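Local coordinates for protein CsuC (Acinetobacter baumannii, PDB 6FJY) that acts as the periplasmic chaperone of the archaic chaperone-usher Csu pilus, holding the tip adhesion subunit CsuE in a pre-assembly complex by donor-strand complementation, at residues 40-45 against 196-201; 2-7 against 22-27. All coordinates share one frame; numbering follows the deposited sequence.

Contact 1 of 2, residues 40-45 against 196-201; sequences WNQDGL and YVLSNS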
loop_
_atom_site.group_PDB
_atom_site.type_symbol
_atom_site.label_atom_id
_atom_site.label_comp_id
_atom_site.label_asym_id
_atom_site.label_seq_id
_atom_site.Cartn_x
_atom_site.Cartn_y
_atom_site.Cartn_z
ATOM N N TRP A 40 17.410 -4.578 -6.053
ATOM C CA TRP A 40 16.822 -5.779 -6.623
ATOM C C TRP A 40 17.117 -5.806 -8.116
ATOM O O TRP A 40 16.735 -4.884 -8.842
ATOM C CB TRP A 40 15.320 -5.783 -6.348
ATOM C CG TRP A 40 14.535 -6.914 -6.911
ATOM C CD1 TRP A 40 14.998 -8.102 -7.368
ATOM C CD2 TRP A 40 13.107 -6.944 -7.077
ATOM N NE1 TRP A 40 13.948 -8.879 -7.813
ATOM C CE2 TRP A 40 12.778 -8.188 -7.641
ATOM C CE3 TRP A 40 12.084 -6.036 -6.794
ATOM C CZ2 TRP A 40 11.470 -8.553 -7.941
ATOM C CZ3 TRP A 40 10.781 -6.391 -7.099
ATOM C CH2 TRP A 40 10.487 -7.649 -7.668
ATOM N N ASN A 41 17.784 -6.862 -8.572
ATOM C CA ASN A 41 18.093 -7.023 -9.984
ATOM C C ASN A 41 17.836 -8.467 -10.360
ATOM O O ASN A 41 17.672 -9.329 -9.494
ATOM C CB ASN A 41 19.539 -6.632 -10.323
ATOM C CG ASN A 41 20.576 -7.523 -9.642
ATOM O OD1 ASN A 41 20.889 -8.613 -10.123
ATOM N ND2 ASN A 41 21.125 -7.049 -8.528
ATOM N N GLN A 42 17.718 -8.714 -11.658
ATOM C CA GLN A 42 17.586 -10.091 -12.116
ATOM C C GLN A 42 18.739 -10.455 -13.047
ATOM O O GLN A 42 18.541 -10.974 -14.148
ATOM C CB GLN A 42 16.225 -10.296 -12.787
ATOM C CG GLN A 42 15.043 -10.254 -11.806
ATOM C CD GLN A 42 13.679 -10.332 -12.492
ATOM O OE1 GLN A 42 13.521 -9.939 -13.644
ATOM N NE2 GLN A 42 12.696 -10.843 -11.781
ATOM N N ASP A 43 19.956 -10.260 -12.557
ATOM C CA ASP A 43 21.162 -10.622 -13.281
ATOM C C ASP A 43 21.475 -12.085 -12.995
ATOM O O ASP A 43 21.286 -12.568 -11.877
ATOM C CB ASP A 43 22.329 -9.726 -12.867
ATOM C CG ASP A 43 22.157 -8.288 -13.334
ATOM O OD1 ASP A 43 21.478 -8.069 -14.362
ATOM O OD2 ASP A 43 22.680 -7.376 -12.660
ATOM N N GLY A 44 21.961 -12.786 -14.010
ATOM C CA GLY A 44 22.121 -14.221 -13.910
ATOM C C GLY A 44 20.822 -14.978 -14.024
ATOM O O GLY A 44 20.743 -16.135 -13.594
ATOM N N LEU A 45 19.800 -14.344 -14.608
ATOM C CA LEU A 45 18.481 -14.935 -14.837
ATOM C C LEU A 45 17.786 -15.334 -13.536
ATOM O O LEU A 45 16.939 -16.230 -13.519
ATOM C CB LEU A 45 18.576 -16.126 -15.795
ATOM C CG LEU A 45 18.607 -15.807 -17.293
ATOM C CD1 LEU A 45 19.243 -14.456 -17.601
ATOM C CD2 LEU A 45 19.345 -16.898 -18.017
ATOM N N TYR A 196 7.804 -11.944 -11.251
ATOM C CA TYR A 196 8.301 -10.621 -11.595
ATOM C C TYR A 196 9.276 -10.751 -12.755
ATOM O O TYR A 196 10.167 -11.605 -12.726
ATOM C CB TYR A 196 9.006 -9.960 -10.416
ATOM C CG TYR A 196 8.103 -9.229 -9.453
ATOM C CD1 TYR A 196 7.688 -7.913 -9.705
ATOM C CD2 TYR A 196 7.666 -9.851 -8.291
ATOM C CE1 TYR A 196 6.839 -7.251 -8.816
ATOM C CE2 TYR A 196 6.824 -9.205 -7.404
ATOM C CZ TYR A 196 6.417 -7.904 -7.662
ATOM O OH TYR A 196 5.595 -7.277 -6.764
ATOM N N VAL A 197 9.064 -9.948 -13.797
ATOM C CA VAL A 197 10.060 -9.741 -14.843
ATOM C C VAL A 197 10.417 -8.261 -14.809
ATOM O O VAL A 197 9.667 -7.411 -15.300
ATOM C CB VAL A 197 9.561 -10.176 -16.221
ATOM C CG1 VAL A 197 10.702 -10.164 -17.216
ATOM C CG2 VAL A 197 8.952 -11.559 -16.135
ATOM N N LEU A 198 11.566 -7.947 -14.229
ATOM C CA LEU A 198 11.976 -6.566 -14.069
ATOM C C LEU A 198 12.309 -5.946 -15.425
ATOM O O LEU A 198 12.601 -6.634 -16.408
ATOM C CB LEU A 198 13.180 -6.482 -13.128
ATOM C CG LEU A 198 12.938 -6.830 -11.655
ATOM C CD1 LEU A 198 14.229 -6.755 -10.884
ATOM C CD2 LEU A 198 11.889 -5.898 -11.008
ATOM N N SER A 199 12.269 -4.615 -15.451
ATOM C CA SER A 199 12.583 -3.851 -16.655
ATOM C C SER A 199 13.985 -4.164 -17.165
ATOM O O SER A 199 14.946 -4.253 -16.392
ATOM C CB SER A 199 12.478 -2.360 -16.354
ATOM O OG SER A 199 13.496 -2.009 -15.442
ATOM N N ASN A 200 14.104 -4.304 -18.483
ATOM C CA ASN A 200 15.393 -4.541 -19.132
ATOM C C ASN A 200 16.119 -5.723 -18.491
ATOM O O ASN A 200 17.306 -5.661 -18.164
ATOM C CB ASN A 200 16.259 -3.280 -19.107
ATOM C CG ASN A 200 15.516 -2.050 -19.606
ATOM O OD1 ASN A 200 15.327 -1.868 -20.808
ATOM N ND2 ASN A 200 15.117 -1.187 -18.682
ATOM N N SER A 201 15.378 -6.807 -18.287
ATOM C CA SER A 201 15.897 -7.977 -17.592
ATOM C C SER A 201 15.323 -9.239 -18.214
ATOM O O SER A 201 14.332 -9.201 -18.945
ATOM C CB SER A 201 15.555 -7.937 -16.093
ATOM O OG SER A 201 15.982 -6.720 -15.494
#

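Contact 2 of 2, residues 2-7 against 22-27; sequences TFLIWP and WLQNTG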
loop_
_atom_site.group_PDB
_atom_site.type_symbol
_atom_site.label_atom_id
_atom_site.label_comp_id
_atom_site.label_asym_id
_atom_site.label_seq_id
_atom_site.Cartn_x
_atom_site.Cartn_y
_atom_site.Cartn_z
ATOM N N THR A 2 -0.203 -8.083 16.642
ATOM C CA THR A 2 -0.858 -7.889 15.354
ATOM C C THR A 2 -0.234 -6.672 14.683
ATOM O O THR A 2 -0.444 -5.535 15.118
ATOM C CB THR A 2 -2.362 -7.691 15.524
ATOM O OG1 THR A 2 -2.613 -6.434 16.166
ATOM C CG2 THR A 2 -2.968 -8.814 16.359
ATOM N N PHE A 3 0.506 -6.918 13.607
ATOM C CA PHE A 3 1.217 -5.891 12.869
ATOM C C PHE A 3 0.482 -5.548 11.580
ATOM O O PHE A 3 0.026 -6.430 10.848
ATOM C CB PHE A 3 2.628 -6.365 12.548
ATOM C CG PHE A 3 3.597 -5.264 12.366
ATOM C CD1 PHE A 3 3.796 -4.341 13.373
ATOM C CD2 PHE A 3 4.337 -5.163 11.200
ATOM C CE1 PHE A 3 4.703 -3.315 13.217
ATOM C CE2 PHE A 3 5.249 -4.141 11.034
ATOM C CZ PHE A 3 5.431 -3.212 12.046
ATOM N N LEU A 4 0.404 -4.256 11.302
ATOM C CA LEU A 4 -0.190 -3.706 10.095
ATOM C C LEU A 4 0.843 -2.821 9.408
ATOM O O LEU A 4 1.346 -1.868 10.013
ATOM C CB LEU A 4 -1.457 -2.925 10.451
ATOM C CG LEU A 4 -2.219 -2.098 9.431
ATOM C CD1 LEU A 4 -3.685 -2.173 9.758
ATOM C CD2 LEU A 4 -1.756 -0.669 9.498
ATOM N N ILE A 5 1.190 -3.158 8.169
ATOM C CA ILE A 5 2.185 -2.417 7.401
ATOM C C ILE A 5 1.622 -2.153 6.006
ATOM O O ILE A 5 1.228 -3.088 5.301
ATOM C CB ILE A 5 3.538 -3.156 7.333
ATOM C CG1 ILE A 5 4.468 -2.464 6.345
ATOM C CG2 ILE A 5 3.353 -4.620 6.980
ATOM C CD1 ILE A 5 5.852 -3.028 6.356
ATOM N N TRP A 6 1.572 -0.878 5.620
ATOM C CA TRP A 6 1.047 -0.435 4.335
ATOM C C TRP A 6 1.703 0.886 3.972
ATOM O O TRP A 6 2.088 1.652 4.866
ATOM C CB TRP A 6 -0.479 -0.244 4.358
ATOM C CG TRP A 6 -0.913 0.832 5.301
ATOM C CD1 TRP A 6 -0.933 0.763 6.657
ATOM C CD2 TRP A 6 -1.381 2.146 4.957
ATOM N NE1 TRP A 6 -1.378 1.952 7.186
ATOM C CE2 TRP A 6 -1.668 2.814 6.161
ATOM C CE3 TRP A 6 -1.582 2.819 3.748
ATOM C CZ2 TRP A 6 -2.163 4.114 6.198
ATOM C CZ3 TRP A 6 -2.064 4.121 3.782
ATOM C CH2 TRP A 6 -2.352 4.754 5.002
ATOM N N PRO A 7 1.835 1.189 2.672
ATOM C CA PRO A 7 1.454 0.261 1.594
ATOM C C PRO A 7 2.482 -0.837 1.294
ATOM O O PRO A 7 3.679 -0.668 1.532
ATOM C CB PRO A 7 1.270 1.190 0.381
ATOM C CG PRO A 7 2.162 2.350 0.648
ATOM C CD PRO A 7 2.176 2.529 2.165
ATOM N N TRP A 22 3.556 3.056 6.595
ATOM C CA TRP A 22 3.063 3.126 7.959
ATOM C C TRP A 22 3.238 1.789 8.655
ATOM O O TRP A 22 3.021 0.728 8.065
ATOM C CB TRP A 22 1.603 3.564 7.979
ATOM C CG TRP A 22 1.450 4.956 7.482
ATOM C CD1 TRP A 22 0.932 5.340 6.287
ATOM C CD2 TRP A 22 1.844 6.155 8.155
ATOM N NE1 TRP A 22 0.971 6.707 6.172
ATOM C CE2 TRP A 22 1.525 7.233 7.307
ATOM C CE3 TRP A 22 2.419 6.426 9.397
ATOM C CZ2 TRP A 22 1.772 8.559 7.655
ATOM C CZ3 TRP A 22 2.654 7.750 9.746
ATOM C CH2 TRP A 22 2.343 8.795 8.875
ATOM N N LEU A 23 3.661 1.857 9.912
ATOM C CA LEU A 23 3.808 0.699 10.783
ATOM C C LEU A 23 2.891 0.924 11.972
ATOM O O LEU A 23 3.103 1.868 12.743
ATOM C CB LEU A 23 5.254 0.578 11.255
ATOM C CG LEU A 23 6.250 0.234 10.149
ATOM C CD1 LEU A 23 7.666 0.115 10.703
ATOM C CD2 LEU A 23 5.826 -1.016 9.391
ATOM N N GLN A 24 1.885 0.063 12.125
ATOM C CA GLN A 24 0.875 0.234 13.153
ATOM C C GLN A 24 0.652 -1.075 13.906
ATOM O O GLN A 24 0.415 -2.122 13.298
ATOM C CB GLN A 24 -0.427 0.754 12.530
ATOM C CG GLN A 24 -1.478 1.186 13.549
ATOM C CD GLN A 24 -2.560 2.013 12.903
ATOM O OE1 GLN A 24 -2.542 2.226 11.691
ATOM N NE2 GLN A 24 -3.499 2.495 13.699
ATOM N N ASN A 25 0.770 -1.007 15.229
ATOM C CA ASN A 25 0.518 -2.129 16.131
ATOM C C ASN A 25 -0.876 -1.961 16.721
ATOM O O ASN A 25 -1.103 -1.062 17.542
ATOM C CB ASN A 25 1.570 -2.181 17.238
ATOM C CG ASN A 25 1.461 -3.424 18.109
ATOM O OD1 ASN A 25 0.377 -3.967 18.330
ATOM N ND2 ASN A 25 2.598 -3.868 18.628
ATOM N N THR A 26 -1.803 -2.828 16.316
ATOM C CA THR A 26 -3.156 -2.839 16.857
ATOM C C THR A 26 -3.358 -3.885 17.949
ATOM O O THR A 26 -4.467 -3.989 18.490
ATOM C CB THR A 26 -4.174 -3.050 15.733
ATOM O OG1 THR A 26 -3.743 -4.131 14.896
ATOM C CG2 THR A 26 -4.338 -1.772 14.915
ATOM N N GLY A 27 -2.325 -4.657 18.278
ATOM C CA GLY A 27 -2.409 -5.660 19.317
ATOM C C GLY A 27 -2.246 -5.062 20.703
ATOM O O GLY A 27 -2.343 -3.853 20.916
#

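Contact 1 of 2, residues 40-45 against 196-201
Two hydrogen bonds tie the carboxamide of Q42 to the backbone where strand 195-197 ends. With CG anti to the carbonyl carbon (chi1 -70°) and the chain extended beyond it, the amide group lies alongside the strand end. Q42 NE2 donates to Y196 O at 2.8 Å, and L198 N donates to Q42 OE1 at 2.9 Å. Both bonds are nearly straight at hydrogen, yet each donor stands above the plane of the carbonyl it meets. D47 accepts a further bond from Q42 NE2 and also binds W40 NE1, so one carboxylate fixes both side chains. The chain that carries them is strand 31-41 of the N-terminal domain, here running into a type II beta turn from Q42 to L45; residues 196-201 come some 150 residues later, so the contact bridges this domain and the following Ig-like domain of the two-domain, PapD-like chaperone. W40, its CG anti to the backbone N (chi1 177°), sends its six-membered ring edge-on into the face of Y196, the planes at 77°. The ring centroids of W40 and Y196 are 4.8 Å apart. W40 CH2 comes to 3.4 Å from Y196 CG. Over one face of the indole sits L198, whose CD1 makes a CH-pi contact 3.7 Å from the centroid of the W40 five-membered ring, almost on its normal. The same methyl touches Q42 CG.

Contact 2 of 2, residues 2-7 against 22-27
Backbone hydrogen bonds set the register: strands 3-6 and 22-25 run antiparallel, their N-to-C directions 165° apart. L4 and Q24 form one hydrogen-bonded pair, with L4 N to Q24 O and Q24 N to L4 O both at 2.9 Å. W6 and W22 form the next, which is uneven: W22 N reaches W6 O at 2.7 Å, whereas W6 N lies 3.3 Å from W22 O. Between these pairs the CA of I5 makes a CA-H...O contact with W22 O. Beyond the strand, T26 N donates to T2 O in a longer bond.

Apolar contacts divide between the two sides of the sheet. F3, I5 and L23 share the inward one: L23 CD2 approaches F3 CZ to 3.5 Å and also touches CG1 and CD1 of I5, whose extended side chain lies beside that of L23. V33, V92, Y116 and I118 surround this group, placing it in the interior of the beta-sandwich of the PapD-like N-terminal domain, where strand 3-6 pairs with strand 18-25 near the start of the chain. L4, Q24, W6 and W22 occupy the other side. There L4 CD2 packs against Q24 CB, and the partner protein's chain packs on L4 and W6.

The aromatic pair is oblique. W6 CG occupies the crowded position between N and carbonyl carbon (chi1 63°), which swings the indole alongside W22; W22 CD1 lies 3.3 Å from W6 CZ2, over one face of the W6 ring, with the planes at 36°. K69 makes a cation-pi contact with W22.

At the T2 end, where strand 18-25 gives way to T26 and G27, T2 OG1 and T26 OG1 share a hydrogen bond of 2.9 Å, and N25 OD1 accepts from G27 N in an Asx turn.

Overall arrangement
Contacts 1 and 2 lie on opposite sides of the chain's centre, their centres about 30 Å apart and their nearest atoms about 11 Å apart, so neither touches the other. Both reach the beta-sandwich of the N-terminal domain, and along the chain they come in series: strand 18-25 of contact 2 is followed directly by strand 31-41, which carries contact 1. Their span differs, since contact 2 pairs near neighbours in sequence inside one domain, whereas contact 1 joins that domain to residues 196-201 far along the chain. The partner protein's chain meets both: Y196 OH in contact 1, which also accepts from R174 NH1, hydrogen-bonds to its backbone, while in contact 2 P7 packs against an apolar side chain.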